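Uncharacterized periplasmic protein (Bacteroides vulgatus ATCC 8482, PDB 3ELG) is of unknown function but has a fold like that of the beta-lactamase inhibitor protein BLIP and probably acts in the periplasm. Local coordinates at residues His24-Thr28 / Leu49-Leu55. Residues are numbered along the deposited sequence; the frame is centred on the assembly and turned at random. Where two conformers were deposited one is given.
Sequences HFSQT and LADGIEL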
loop_
_atom_site.group_PDB
_atom_site.type_symbol
_atom_site.label_atom_id
_atom_site.label_comp_id
_atom_site.label_asym_id
_atom_site.label_seq_id
_atom_site.Cartn_x
_atom_site.Cartn_y
_atom_site.Cartn_z
ATOM N N HIS A 24 5.931 3.974 -10.314
ATOM C CA HIS A 24 4.541 3.590 -10.314
ATOM C C HIS A 24 3.527 4.711 -10.112
ATOM O O HIS A 24 2.325 4.505 -10.376
ATOM C CB HIS A 24 4.294 2.514 -9.303
ATOM C CG HIS A 24 4.978 1.233 -9.619
ATOM N ND1 HIS A 24 4.601 0.441 -10.689
ATOM C CD2 HIS A 24 6.060 0.640 -9.067
ATOM C CE1 HIS A 24 5.423 -0.589 -10.768
ATOM N NE2 HIS A 24 6.299 -0.504 -9.783
ATOM N N PHE A 25 4.026 5.862 -9.649
ATOM C CA PHE A 25 3.235 7.063 -9.333
ATOM C C PHE A 25 3.854 8.325 -9.916
ATOM O O PHE A 25 3.930 9.398 -9.289
ATOM C CB PHE A 25 2.995 7.158 -7.794
ATOM C CG PHE A 25 2.233 5.982 -7.258
ATOM C CD1 PHE A 25 0.868 5.914 -7.386
ATOM C CD2 PHE A 25 2.890 4.897 -6.721
ATOM C CE1 PHE A 25 0.171 4.841 -6.962
ATOM C CE2 PHE A 25 2.200 3.765 -6.301
ATOM C CZ PHE A 25 0.836 3.739 -6.399
ATOM N N SER A 26 4.305 8.206 -11.166
ATOM C CA SER A 26 4.983 9.317 -11.820
ATOM C C SER A 26 4.018 10.448 -12.166
ATOM O O SER A 26 4.442 11.518 -12.556
ATOM C CB SER A 26 5.682 8.869 -13.104
ATOM O OG SER A 26 4.745 8.280 -13.993
ATOM N N GLN A 27 2.729 10.163 -12.075
ATOM C CA GLN A 27 1.714 11.209 -12.289
ATOM C C GLN A 27 1.656 12.219 -11.142
ATOM O O GLN A 27 1.066 13.273 -11.258
ATOM C CB GLN A 27 0.316 10.606 -12.489
ATOM C CG GLN A 27 -0.378 10.208 -11.196
ATOM C CD GLN A 27 -0.023 8.806 -10.723
ATOM O OE1 GLN A 27 0.948 8.208 -11.204
ATOM N NE2 GLN A 27 -0.823 8.269 -9.793
ATOM N N THR A 28 2.304 11.900 -10.034
ATOM C CA THR A 28 2.298 12.818 -8.913
ATOM C C THR A 28 3.691 12.873 -8.235
ATOM O O THR A 28 4.709 12.459 -8.807
ATOM C CB THR A 28 1.099 12.470 -7.939
ATOM O OG1 THR A 28 0.963 13.479 -6.922
ATOM C CG2 THR A 28 1.237 11.042 -7.330
ATOM N N LEU A 49 1.138 11.517 -1.131
ATOM C CA LEU A 49 1.421 12.104 -2.434
ATOM C C LEU A 49 0.525 13.341 -2.637
ATOM O O LEU A 49 -0.517 13.456 -1.994
ATOM C CB LEU A 49 1.187 11.082 -3.528
ATOM C CG LEU A 49 1.987 9.808 -3.377
ATOM C CD1 LEU A 49 1.712 8.865 -4.645
ATOM C CD2 LEU A 49 3.502 10.035 -3.161
ATOM N N ALA A 50 0.948 14.229 -3.525
ATOM C CA ALA A 50 0.288 15.522 -3.684
ATOM C C ALA A 50 -1.152 15.365 -4.165
ATOM O O ALA A 50 -2.007 16.206 -3.883
ATOM C CB ALA A 50 1.102 16.460 -4.647
ATOM N N ASP A 51 -1.412 14.280 -4.873
ATOM C CA ASP A 51 -2.749 13.946 -5.352
ATOM C C ASP A 51 -3.641 13.212 -4.354
ATOM O O ASP A 51 -4.799 12.872 -4.642
ATOM C CB ASP A 51 -2.678 13.185 -6.693
ATOM C CG ASP A 51 -2.220 11.756 -6.563
ATOM O OD1 ASP A 51 -1.847 11.324 -5.455
ATOM O OD2 ASP A 51 -2.196 11.066 -7.623
ATOM N N GLY A 52 -3.109 12.996 -3.166
ATOM C CA GLY A 52 -3.885 12.416 -2.067
ATOM C C GLY A 52 -3.612 10.938 -1.814
ATOM O O GLY A 52 -4.007 10.375 -0.803
ATOM N N ILE A 53 -2.959 10.276 -2.768
ATOM C CA ILE A 53 -2.589 8.878 -2.552
ATOM C C ILE A 53 -1.705 8.730 -1.314
ATOM O O ILE A 53 -0.860 9.581 -1.055
ATOM C CB ILE A 53 -1.916 8.263 -3.816
ATOM C CG1 ILE A 53 -2.940 8.167 -4.975
ATOM C CG2 ILE A 53 -1.270 6.898 -3.540
ATOM C CD1 ILE A 53 -2.286 7.745 -6.281
ATOM N N GLU A 54 -1.869 7.613 -0.576
ATOM C CA GLU A 54 -1.086 7.377 0.641
ATOM C C GLU A 54 -0.434 6.018 0.507
ATOM O O GLU A 54 -1.087 5.020 0.146
ATOM C CB GLU A 54 -2.008 7.416 1.875
ATOM C CG GLU A 54 -2.669 8.743 2.036
ATOM C CD GLU A 54 -3.630 8.790 3.215
ATOM O OE1 GLU A 54 -3.644 7.837 4.004
ATOM O OE2 GLU A 54 -4.382 9.782 3.327
ATOM N N LEU A 55 0.855 6.013 0.757
ATOM C CA LEU A 55 1.694 4.803 0.712
ATOM C C LEU A 55 2.370 4.626 2.038
ATOM O O LEU A 55 2.715 5.584 2.698
ATOM C CB LEU A 55 2.739 4.979 -0.391
ATOM C CG LEU A 55 2.236 5.398 -1.761
ATOM C CD1 LEU A 55 3.400 5.654 -2.733
ATOM C CD2 LEU A 55 1.246 4.343 -2.354
#
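Leu49 reaches with its CD1 methyl into the corner between Thr28 and Phe25. That methyl lies 3.5 Å from Thr28 CG2, closer than carbon atoms usually pack, and it also touches Phe25 CB, the two side chains crossing at about a right angle. At Ala50 the backbones come nearest to each other, opposite Thr28, and Ala50 CB lies beside the threonine hydroxyl. Asp51 then gives its backbone N-H to Thr28 OG1 in a weak, bent hydrogen bond (3.2 Å, 135° at the hydrogen). Thr28 presents this oxygen to the turn because OG1 stands anti to its own backbone N (chi1 -172°), while CG2 packs 3.4 Å from Asp51 OD2. The other carboxylate oxygen, Asp51 OD1, accepts a nearly straight bond of 3.1 Å from Ile53 N, which meets it from above the carboxylate plane; this Asx turn fixes the rotation of the carboxylate. The CD1 methyl of Ile53 touches both the Phe25 ring, at 3.8 Å from Phe25 CD1, and the side-chain nitrogen NE2 of Gln27, whose chain bends at chi2 (-86°) to bring its end closer. Leu55 completes the apolar surface, its CD2 lying 4.1 Å from both Phe25 CE2 and CZ. Met20 of helix 15-24 and Ile66 of strand 63-67 also pack on Phe25, enclosing it in the core. The contact thus joins the type I turn that follows helix 15-24 to the type I turn of the beta hairpin 43-57, whose Leu49 N to Ile53 O bond closes the loop, as the helix packs on the antiparallel sheet of this BLIP-like, PepSY-like fold.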